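Local atomic coordinates of Adenylate/guanylate cyclase/hydrolase, alpha/beta fold family (Ruegeria pomeroyi, PDB entry 3MR7), a protein that probably acts as an adenylate cyclase through the class III nucleotide cyclase domain represented here, one piece of a longer polypeptide that also carries an alpha/beta-hydrolase family region. Residues A67-L71 / I141-V146. Residues are numbered along the deposited sequence; the frame is centred on the assembly and turned at random.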
loop_
_atom_site.group_PDB
_atom_site.type_symbol
_atom_site.label_atom_id
_atom_site.label_comp_id
_atom_site.label_asym_id
_atom_site.label_seq_id
_atom_site.Cartn_x
_atom_site.Cartn_y
_atom_site.Cartn_z
ATOM N N ALA A 67 -4.061 2.993 24.404
ATOM C CA ALA A 67 -4.495 2.298 23.201
ATOM C C ALA A 67 -5.911 2.750 22.815
ATOM O O ALA A 67 -6.203 3.008 21.657
ATOM C CB ALA A 67 -4.442 0.805 23.410
ATOM N N GLN A 68 -6.788 2.900 23.792
ATOM C CA GLN A 68 -8.114 3.383 23.491
ATOM C C GLN A 68 -8.096 4.689 22.674
ATOM O O GLN A 68 -8.800 4.791 21.667
ATOM C CB GLN A 68 -8.907 3.538 24.767
ATOM C CG GLN A 68 -10.372 3.194 24.627
ATOM C CD GLN A 68 -11.160 3.426 25.927
ATOM O OE1 GLN A 68 -10.581 3.680 26.996
ATOM N NE2 GLN A 68 -12.488 3.330 25.835
ATOM N N ALA A 69 -7.287 5.676 23.074
ATOM C CA ALA A 69 -7.329 7.003 22.432
ATOM C C ALA A 69 -6.841 6.979 20.985
ATOM O O ALA A 69 -7.379 7.673 20.134
ATOM C CB ALA A 69 -6.550 8.024 23.232
ATOM N N ALA A 70 -5.816 6.185 20.708
ATOM C CA ALA A 70 -5.394 5.980 19.337
ATOM C C ALA A 70 -6.580 5.474 18.527
ATOM O O ALA A 70 -6.873 5.993 17.440
ATOM C CB ALA A 70 -4.236 4.990 19.262
ATOM N N LEU A 71 -7.286 4.488 19.070
ATOM C CA LEU A 71 -8.333 3.837 18.299
ATOM C C LEU A 71 -9.565 4.713 18.093
ATOM O O LEU A 71 -10.095 4.771 16.993
ATOM C CB LEU A 71 -8.699 2.464 18.877
ATOM C CG LEU A 71 -9.682 1.658 18.019
ATOM C CD1 LEU A 71 -9.251 1.657 16.557
ATOM C CD2 LEU A 71 -9.820 0.229 18.534
ATOM N N ILE A 141 -6.603 -5.375 23.871
ATOM C CA ILE A 141 -6.767 -4.297 24.852
ATOM C C ILE A 141 -7.983 -3.445 24.563
ATOM O O ILE A 141 -8.551 -2.850 25.482
ATOM C CB ILE A 141 -5.549 -3.331 24.857
ATOM C CG1 ILE A 141 -4.301 -4.001 25.411
ATOM C CG2 ILE A 141 -5.849 -2.084 25.651
ATOM C CD1 ILE A 141 -3.148 -3.101 25.441
ATOM N N THR A 142 -8.382 -3.369 23.287
ATOM C CA THR A 142 -9.412 -2.401 22.898
ATOM C C THR A 142 -10.783 -2.994 22.563
ATOM O O THR A 142 -11.789 -2.293 22.640
ATOM C CB THR A 142 -8.932 -1.514 21.741
ATOM O OG1 THR A 142 -8.446 -2.351 20.698
ATOM C CG2 THR A 142 -7.792 -0.629 22.193
ATOM N N GLN A 143 -10.806 -4.276 22.195
ATOM C CA GLN A 143 -12.025 -5.005 21.803
ATOM C C GLN A 143 -13.284 -4.625 22.588
ATOM O O GLN A 143 -14.358 -4.463 22.020
ATOM C CB GLN A 143 -11.796 -6.505 21.988
ATOM C CG GLN A 143 -11.456 -6.871 23.467
ATOM C CD GLN A 143 -11.015 -8.326 23.667
ATOM O OE1 GLN A 143 -11.492 -9.246 22.982
ATOM N NE2 GLN A 143 -10.098 -8.533 24.613
ATOM N N ASP A 144 -13.166 -4.520 23.901
ATOM C CA ASP A 144 -14.352 -4.288 24.706
ATOM C C ASP A 144 -14.642 -2.827 24.980
ATOM O O ASP A 144 -15.680 -2.495 25.523
ATOM C CB ASP A 144 -14.260 -5.069 26.013
ATOM C CG ASP A 144 -14.316 -6.550 25.787
ATOM O OD1 ASP A 144 -15.171 -6.985 24.978
ATOM O OD2 ASP A 144 -13.500 -7.267 26.398
ATOM N N ARG A 145 -13.723 -1.960 24.591
ATOM C CA ARG A 145 -13.887 -0.540 24.797
ATOM C C ARG A 145 -14.592 0.122 23.623
ATOM O O ARG A 145 -15.121 1.222 23.748
ATOM C CB ARG A 145 -12.529 0.111 25.032
ATOM C CG ARG A 145 -11.914 -0.231 26.375
ATOM C CD ARG A 145 -12.811 0.154 27.520
ATOM N NE ARG A 145 -12.780 -0.903 28.519
ATOM C CZ ARG A 145 -13.869 -1.465 29.031
ATOM N NH1 ARG A 145 -15.073 -1.053 28.652
ATOM N NH2 ARG A 145 -13.755 -2.430 29.931
ATOM N N VAL A 146 -14.611 -0.560 22.489
ATOM C CA VAL A 146 -15.160 0.005 21.276
ATOM C C VAL A 146 -16.267 -0.911 20.770
ATOM O O VAL A 146 -16.052 -2.110 20.635
ATOM C CB VAL A 146 -14.052 0.120 20.211
ATOM C CG1 VAL A 146 -14.629 0.507 18.882
ATOM C CG2 VAL A 146 -12.990 1.119 20.640
#
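The methyl of Thr142 rests against the first turn of helix 67-84, its CG2 lying 3.8 Å from CB of Ala67 and also reaching the backbone at Ala67 and Gln68. Around this point the chain illustrates how the start of one helix can be joined to the last residues of another, and the turn after them, by van der Waals contact with no hydrogen bond across. Thr142 divides its branches: with chi1 at 52°, CG2 faces the helix while OG1 stays within its own helix 136-142, hydrogen-bonded to the carbonyl of Val138. That hydroxyl is thus satisfied even though it lies beside CD2 of Leu71, 3.6 Å away. In Leu71, chi1 (-173°) and chi2 together bring CD2 to Thr142 and to CG2 of Val146, 3.9 Å off. CG2 of Ile141 adds a further apolar touch on CB of Ala67. Toward solvent, Gln68, extended beyond CG, lays its amide along the aliphatic part of Arg145, NE2 standing 3.3 Å from CB of Arg145, while the guanidinium leads away with its plane turned 59° from the amide. With alanine at Gln68, the methylenes of Arg145 would probably lose the amide that lies along them. Behind the contact, Ala67 packs on Ile102 and Leu71 on Ile100, and Ala70 touches Phe64 of strand 59-64, so the start of helix 67-84 lies between strand 96-107 of the cyclase domain's mixed sheet and the end of helix 136-142 with its following turn.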